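PDB 5V8K: p800 reaction center core protein, which forms the homodimeric core of a photosynthetic reaction center, holding bacteriochlorophylls g and g' and helping to bind a [4Fe-4S] cluster. Local coordinates for residues I359-T363 and G374-F379; W463-A469 and T498-S504. All coordinates share one frame; numbering follows the deposited sequence.

Contact 1 (I359-T363 and G374-F379); sequences INIGT and GSISEF. With GBF (Bacteriochlorophyll g), chain Z.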
# COMPACT_ATOMS: atom_id res chain seq x y z
N ILE A 359 6.23 -12.21 26.37
CA ILE A 359 6.52 -11.04 27.18
C ILE A 359 5.21 -10.55 27.77
O ILE A 359 4.27 -10.22 27.05
CB ILE A 359 7.22 -9.94 26.37
CG1 ILE A 359 8.57 -10.45 25.88
CG2 ILE A 359 7.39 -8.71 27.24
CD1 ILE A 359 9.23 -9.55 24.91
N ASN A 360 5.15 -10.49 29.09
CA ASN A 360 3.93 -10.22 29.83
C ASN A 360 4.21 -9.15 30.87
O ASN A 360 4.84 -9.43 31.89
CB ASN A 360 3.42 -11.48 30.52
CG ASN A 360 2.10 -11.26 31.20
OD1 ASN A 360 1.39 -10.31 30.87
ND2 ASN A 360 1.75 -12.13 32.13
N ILE A 361 3.72 -7.96 30.61
CA ILE A 361 3.89 -6.79 31.46
C ILE A 361 2.51 -6.16 31.67
O ILE A 361 1.76 -6.01 30.71
CB ILE A 361 4.82 -5.75 30.78
CG1 ILE A 361 6.17 -6.37 30.41
CG2 ILE A 361 5.00 -4.57 31.70
CD1 ILE A 361 7.08 -5.41 29.64
N GLY A 362 2.23 -5.73 32.90
CA GLY A 362 1.00 -5.03 33.21
C GLY A 362 1.13 -3.52 33.08
O GLY A 362 2.08 -3.00 32.49
N THR A 363 0.15 -2.82 33.68
CA THR A 363 0.04 -1.36 33.62
C THR A 363 -0.15 -0.80 35.03
O THR A 363 -1.17 -0.17 35.34
CB THR A 363 -1.12 -0.96 32.71
OG1 THR A 363 -2.36 -1.47 33.24
CG2 THR A 363 -0.90 -1.52 31.30
N GLY A 374 -4.84 -3.63 34.00
CA GLY A 374 -4.50 -3.90 32.62
C GLY A 374 -3.54 -5.06 32.42
O GLY A 374 -2.90 -5.55 33.34
N SER A 375 -3.44 -5.49 31.18
CA SER A 375 -2.58 -6.61 30.82
C SER A 375 -1.54 -6.12 29.81
O SER A 375 -1.45 -4.93 29.50
CB SER A 375 -3.43 -7.73 30.23
OG SER A 375 -3.85 -7.33 28.93
N ILE A 376 -0.79 -7.07 29.24
CA ILE A 376 0.17 -6.74 28.19
C ILE A 376 -0.53 -6.06 27.03
O ILE A 376 0.08 -5.26 26.32
CB ILE A 376 0.95 -8.00 27.75
CG1 ILE A 376 1.99 -7.69 26.67
CG2 ILE A 376 0.05 -9.08 27.24
CD1 ILE A 376 3.16 -6.87 27.23
N SER A 377 -1.83 -6.34 26.83
CA SER A 377 -2.59 -5.72 25.74
C SER A 377 -2.68 -4.21 25.93
O SER A 377 -2.38 -3.45 25.01
CB SER A 377 -4.01 -6.31 25.62
OG SER A 377 -4.72 -5.77 24.51
N GLU A 378 -3.08 -3.76 27.11
CA GLU A 378 -3.06 -2.34 27.44
C GLU A 378 -1.64 -1.75 27.45
O GLU A 378 -1.42 -0.64 26.95
CB GLU A 378 -3.72 -2.09 28.80
CG GLU A 378 -5.19 -2.06 28.78
CD GLU A 378 -5.86 -3.43 28.74
OE1 GLU A 378 -5.21 -4.44 29.16
OE2 GLU A 378 -7.04 -3.48 28.28
N PHE A 379 -0.66 -2.44 28.04
CA PHE A 379 0.70 -1.89 28.06
C PHE A 379 1.20 -1.61 26.65
O PHE A 379 1.62 -0.48 26.34
CB PHE A 379 1.66 -2.83 28.81
CG PHE A 379 3.10 -2.31 28.87
CD1 PHE A 379 3.51 -1.50 29.91
CD2 PHE A 379 4.01 -2.62 27.88
CE1 PHE A 379 4.82 -1.01 29.98
CE2 PHE A 379 5.33 -2.14 27.94
CZ PHE A 379 5.73 -1.33 28.99
MG GBF Z . 5.24 4.51 29.77
CHA GBF Z . 2.25 3.82 31.39
CHB GBF Z . 3.80 6.77 27.90
CHC GBF Z . 8.44 5.34 28.73
CHD GBF Z . 6.76 2.24 32.12
NA GBF Z . 3.40 5.15 29.65
C1A GBF Z . 2.30 4.93 30.37
C2A GBF Z . 1.01 5.35 29.73
C3A GBF Z . 1.57 6.44 28.84
C4A GBF Z . 3.02 6.08 28.77
CMA GBF Z . 0.88 6.42 27.47
CAA GBF Z . -0.11 5.86 30.64
CBA GBF Z . 0.42 6.83 31.70
CGA GBF Z . -0.64 7.09 32.74
O1A GBF Z . -1.32 6.19 33.22
O2A GBF Z . -0.69 8.39 33.37
NB GBF Z . 6.00 5.86 28.45
C1B GBF Z . 5.27 6.74 27.76
C2B GBF Z . 6.10 7.55 27.01
C3B GBF Z . 7.40 7.12 27.28
C4B GBF Z . 7.29 6.06 28.18
CMB GBF Z . 5.60 8.66 26.12
CAB GBF Z . 8.70 7.64 26.78
CBB GBF Z . 8.91 8.72 26.08
NC GBF Z . 7.11 3.94 30.32
C1C GBF Z . 8.26 4.33 29.79
C2C GBF Z . 9.59 3.77 30.13
C3C GBF Z . 8.96 2.93 31.14
C4C GBF Z . 7.58 3.02 31.20
CMC GBF Z . 10.02 2.96 28.93
CAC GBF Z . 9.72 1.99 31.99
CBC GBF Z . 11.23 1.89 31.93
ND GBF Z . 4.78 3.40 31.38
C1D GBF Z . 5.33 2.47 32.16
C2D GBF Z . 4.46 1.56 33.15
C3D GBF Z . 3.32 2.21 32.69
C4D GBF Z . 3.47 3.24 31.73
CMD GBF Z . 4.78 0.45 34.11
CAD GBF Z . 1.86 2.07 32.91
OBD GBF Z . 1.14 1.46 33.77
CBD GBF Z . 1.16 3.08 32.07
CGD GBF Z . 0.28 2.41 31.08
O1D GBF Z . 0.68 1.61 30.25
O2D GBF Z . -1.12 2.68 31.08
CED GBF Z . -1.92 1.88 30.21
C1 GBF Z . -1.43 8.55 34.57
C2 GBF Z . -1.83 10.00 34.79
C3 GBF Z . -1.02 10.88 35.41
C4 GBF Z . 0.33 10.49 35.92
C5 GBF Z . -1.49 12.30 35.58
O HOH W 1 -0.83 -9.39 30.87
O HOH W 2 -1.99 -4.35 35.30
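Ile361, Gly362 and Thr363 run antiparallel to Ile376, Ser375 and Gly374, and the backbones come nearest at Gly362 CA and Ser375 CA, 4.6 Å apart. Water fills in between them at both ends. One molecule accepts from Ile376 N at 2.8 Å and also lies beside Asn360 OD1, at a distance too short to be taken literally; a second accepts from Thr363 N, while its link to Gly374 O is short and less certain. Midway, Ile361 O receives a CH...O contact from Ile376 CA at 3.1 Å.

Ile376 has CG1 trans to its nitrogen (chi1 -179°), which lays CG1 and CD1 along the loop: CG1 sits 3.4 Å from Ile359 O, and CD1 packs against Ile361 CB. One turn on, the Phe379 ring takes Ile361 CG2 over one face, a CH-pi contact with the methyl 4.0 Å from the ring centroid and 14° off its normal. Gly362 O approaches the same ring obliquely. Thr363 turns CG2 into the first helical turn, 3.4 Å from Phe379 N and against the CB atoms of Glu378 and Phe379. Its hydroxyl bonds to Asp367, whose carboxylate also takes Gly374 N.

Ser375 and Glu378 form a capping box: Ser375 OG accepts from Ser377 N, and Glu378, bent at chi2 (79°), curls back so that OE1 accepts from Ser375 N at 2.9 Å on its anti side. OE2 bonds to Tyr458, so both carboxylate oxygens are gripped.

C2D of a bacteriochlorophyll g comes to the edge of the Phe379 ring, near its plane. Thr363 belongs to that pigment's pocket and Ile359 to another's. The arrangement is a loop packed across the capped N-terminus of helix 376-401, beside two bacteriochlorophyll g pockets, probably of the antenna.

Contact 2 (W463-A469 and T498-S504); sequences WMGSFVA and TNMGYFS. With GB0 (Bacteriochlorophyll g'), chain C.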
# COMPACT_ATOMS: atom_id res chain seq x y z
N TRP A 463 -6.67 -8.24 20.71
CA TRP A 463 -5.54 -8.52 21.58
C TRP A 463 -4.34 -7.70 21.09
O TRP A 463 -3.90 -7.83 19.94
CB TRP A 463 -5.22 -10.01 21.57
CG TRP A 463 -4.05 -10.42 22.43
CD1 TRP A 463 -2.82 -10.85 22.00
CD2 TRP A 463 -4.00 -10.43 23.85
NE1 TRP A 463 -2.03 -11.16 23.07
CE2 TRP A 463 -2.72 -10.91 24.22
CE3 TRP A 463 -4.92 -10.11 24.85
CZ2 TRP A 463 -2.34 -11.05 25.53
CZ3 TRP A 463 -4.55 -10.26 26.13
CH2 TRP A 463 -3.27 -10.72 26.48
N MET A 464 -3.85 -6.80 21.93
CA MET A 464 -2.78 -5.92 21.50
C MET A 464 -1.42 -6.35 22.06
O MET A 464 -0.43 -5.63 21.92
CB MET A 464 -3.15 -4.48 21.88
CG MET A 464 -4.45 -3.96 21.17
SD MET A 464 -4.33 -3.92 19.36
CE MET A 464 -3.33 -2.47 19.15
N GLY A 465 -1.34 -7.54 22.64
CA GLY A 465 -0.06 -8.11 23.01
C GLY A 465 0.72 -8.71 21.86
O GLY A 465 1.91 -9.00 22.03
N SER A 466 0.11 -8.81 20.69
CA SER A 466 0.61 -9.60 19.58
C SER A 466 -0.11 -9.11 18.33
O SER A 466 -1.21 -8.58 18.42
CB SER A 466 0.39 -11.10 19.83
OG SER A 466 0.77 -11.88 18.71
N PHE A 467 0.52 -9.29 17.16
CA PHE A 467 -0.15 -8.94 15.92
C PHE A 467 -1.07 -10.07 15.43
O PHE A 467 -1.94 -9.82 14.58
CB PHE A 467 0.86 -8.57 14.79
CG PHE A 467 1.80 -7.45 15.13
CD1 PHE A 467 1.36 -6.35 15.83
CD2 PHE A 467 3.13 -7.52 14.75
CE1 PHE A 467 2.22 -5.33 16.14
CE2 PHE A 467 4.00 -6.50 15.04
CZ PHE A 467 3.55 -5.40 15.75
N VAL A 468 -0.90 -11.29 15.92
CA VAL A 468 -1.75 -12.42 15.56
C VAL A 468 -2.48 -12.94 16.78
O VAL A 468 -2.28 -12.42 17.89
CB VAL A 468 -0.95 -13.55 14.89
CG1 VAL A 468 -0.33 -13.04 13.61
CG2 VAL A 468 0.12 -14.04 15.80
N ALA A 469 -3.34 -13.95 16.59
CA ALA A 469 -4.06 -14.57 17.70
C ALA A 469 -3.11 -15.30 18.63
O ALA A 469 -2.13 -15.91 18.20
CB ALA A 469 -5.12 -15.56 17.20
N THR A 498 -11.11 -10.10 22.57
CA THR A 498 -10.77 -11.30 21.82
C THR A 498 -9.29 -11.67 22.05
O THR A 498 -8.50 -10.90 22.58
CB THR A 498 -11.03 -11.10 20.31
OG1 THR A 498 -9.99 -10.29 19.75
CG2 THR A 498 -12.41 -10.47 20.00
N ASN A 499 -8.93 -12.86 21.63
CA ASN A 499 -7.55 -13.30 21.61
C ASN A 499 -6.88 -13.03 20.27
O ASN A 499 -5.84 -13.64 19.99
CB ASN A 499 -7.46 -14.79 21.96
CG ASN A 499 -8.05 -15.70 20.89
OD1 ASN A 499 -8.75 -15.27 19.98
ND2 ASN A 499 -7.72 -16.98 20.99
N MET A 500 -7.43 -12.12 19.47
CA MET A 500 -6.96 -11.88 18.10
C MET A 500 -6.18 -10.58 18.01
O MET A 500 -6.73 -9.50 18.20
CB MET A 500 -8.12 -11.84 17.11
CG MET A 500 -8.94 -13.13 17.03
SD MET A 500 -10.21 -13.03 15.74
CE MET A 500 -11.33 -11.84 16.46
N GLY A 501 -4.88 -10.70 17.70
CA GLY A 501 -4.13 -9.57 17.21
C GLY A 501 -4.71 -9.07 15.88
O GLY A 501 -5.49 -9.74 15.22
N TYR A 502 -4.30 -7.86 15.51
CA TYR A 502 -5.01 -7.13 14.46
C TYR A 502 -5.06 -7.90 13.14
O TYR A 502 -6.04 -7.80 12.38
CB TYR A 502 -4.38 -5.76 14.26
CG TYR A 502 -3.19 -5.70 13.33
CD1 TYR A 502 -3.36 -5.48 11.98
CD2 TYR A 502 -1.89 -5.84 13.81
CE1 TYR A 502 -2.29 -5.43 11.13
CE2 TYR A 502 -0.80 -5.78 12.96
CZ TYR A 502 -1.01 -5.58 11.62
OH TYR A 502 0.08 -5.51 10.77
N PHE A 503 -4.00 -8.63 12.82
CA PHE A 503 -3.96 -9.38 11.57
C PHE A 503 -5.00 -10.51 11.56
O PHE A 503 -5.73 -10.70 10.58
CB PHE A 503 -2.53 -9.86 11.35
CG PHE A 503 -2.28 -10.62 10.08
CD1 PHE A 503 -2.54 -11.97 10.02
CD2 PHE A 503 -1.65 -10.01 8.99
CE1 PHE A 503 -2.29 -12.68 8.88
CE2 PHE A 503 -1.38 -10.75 7.81
CZ PHE A 503 -1.71 -12.07 7.77
N SER A 504 -5.11 -11.24 12.67
CA SER A 504 -6.11 -12.29 12.79
C SER A 504 -7.51 -11.69 12.86
O SER A 504 -8.46 -12.25 12.31
CB SER A 504 -5.81 -13.12 14.04
OG SER A 504 -4.56 -13.78 13.93
C1 GB0 C . -1.48 2.16 7.87
C2 GB0 C . -1.78 1.50 9.18
C3 GB0 C . -1.80 0.20 9.24
C4 GB0 C . -1.54 -0.64 8.04
C5 GB0 C . -2.10 -0.43 10.54
C6 GB0 C . -1.01 -1.39 10.91
NB GB0 C . -4.69 -4.61 1.69
ND GB0 C . -7.30 -4.13 4.64
C10 GB0 C . -1.44 -2.13 14.67
C11 GB0 C . -0.27 -2.20 15.63
C12 GB0 C . -0.58 -3.20 16.72
C13 GB0 C . 0.08 -3.14 17.89
C14 GB0 C . 1.08 -2.07 18.15
C15 GB0 C . -0.14 -4.14 18.99
C1A GB0 C . -5.63 -1.52 4.40
C1B GB0 C . -4.04 -3.66 1.04
C1C GB0 C . -6.33 -7.15 2.34
C1D GB0 C . -8.28 -4.77 5.20
C2A GB0 C . -5.20 -0.10 4.10
C2B GB0 C . -3.45 -4.23 -0.07
C2C GB0 C . -6.80 -8.56 2.42
C2D GB0 C . -9.14 -4.19 6.40
C3A GB0 C . -4.83 -0.22 2.63
C3B GB0 C . -3.76 -5.57 -0.10
C3C GB0 C . -7.76 -8.12 3.46
C3D GB0 C . -8.36 -3.04 6.36
C4A GB0 C . -4.77 -1.71 2.54
C4B GB0 C . -4.59 -5.78 1.00
C4C GB0 C . -7.76 -6.77 3.78
C4D GB0 C . -7.33 -2.96 5.37
C7 GB0 C . -1.39 -2.01 12.23
C8 GB0 C . -1.03 -1.46 13.39
C9 GB0 C . -0.28 -0.16 13.41
CAA GB0 C . -4.02 0.36 4.95
CAB GB0 C . -3.23 -6.45 -1.17
CAC GB0 C . -8.71 -9.00 4.17
CAD GB0 C . -8.33 -1.79 7.12
CBA GB0 C . -3.73 1.84 4.72
CBB GB0 C . -3.65 -7.62 -1.52
CBC GB0 C . -8.82 -10.48 3.90
CBD GB0 C . -7.24 -0.93 6.56
CED GB0 C . -5.70 0.88 9.46
CGA GB0 C . -2.62 2.32 5.63
CGD GB0 C . -6.28 -0.69 7.66
CHA GB0 C . -6.70 -1.71 5.41
CHB GB0 C . -4.04 -2.27 1.53
CHC GB0 C . -5.25 -7.06 1.34
CHD GB0 C . -8.62 -6.14 4.78
CMA GB0 C . -5.88 0.32 1.63
CMB GB0 C . -2.53 -3.59 -1.05
CMC GB0 C . -7.44 -8.97 1.09
CMD GB0 C . -10.26 -4.69 7.21
NA GB0 C . -5.55 -2.38 3.38
NC GB0 C . -6.82 -6.15 3.06
O1A GB0 C . -1.58 2.80 5.19
O1D GB0 C . -5.46 -1.49 8.07
O2A GB0 C . -2.62 1.93 7.03
O2D GB0 C . -6.40 0.59 8.28
OBD GB0 C . -9.05 -1.29 8.05
MG GB0 C . -6.19 -4.22 3.00
O HOH W 3 -2.72 -6.40 17.41
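Phe467 and Tyr502 reach the same pigment tail through different first torsions: Phe467 holds CG beside its nitrogen (chi1 -57°), Tyr502 wedges CG between nitrogen and carbonyl carbon (chi1 85°). The side chains then lie alongside each other and point the same way, planes at 72°. Phe467 CD1 meets the Tyr502 ring at its edge, in plane, 3.6 Å from CE2.

The isoprenoid tail of a bacteriochlorophyll g' threads past both. Its C7 lies over one face of Tyr502, 3.6 Å from CZ, and its C13 comes in the plane of the Phe467 ring, 3.5 Å from CE1. Met464 CE packs on the tail too, and Tyr502 OH bonds to a bacteriochlorophyll g.

Behind the rings, Phe467 O accepts from Phe503 N at 3.0 Å, almost end-on to the carbonyl, and Ser504 OG accepts from Ala469 N at 2.9 Å. Gly501 CA fits against Trp463 O, 3.2 Å away. The second subunit packs on Val468, Tyr502, Phe503 and Ser504. This is the N-terminal end of helix 502-513, wrapped by a loop, forming part of a bacteriochlorophyll g' pocket at the dimer interface; that pigment probably belongs to the P800 special pair.

Both segments of contact 1 precede those of contact 2 in the chain, and helices 407-411, 437-447 and 449-459 lie between them, yet their centres are only 13 Å apart. They touch directly: Ser377 OG probably hydrogen-bonds to Met464 N at 2.9 Å, and the Trp463 indole packs against Ile376 CG2. Each covers the start of a helix, 376-401 in contact 1 and 502-513 in contact 2, with a loop, and both rest against helices 311-344 and 475-488. Residues 463-469 therefore bridge two helix beginnings. Together the pair spans from bacteriochlorophyll g sites at contact 1 to the bacteriochlorophyll g' tail and second subunit at contact 2.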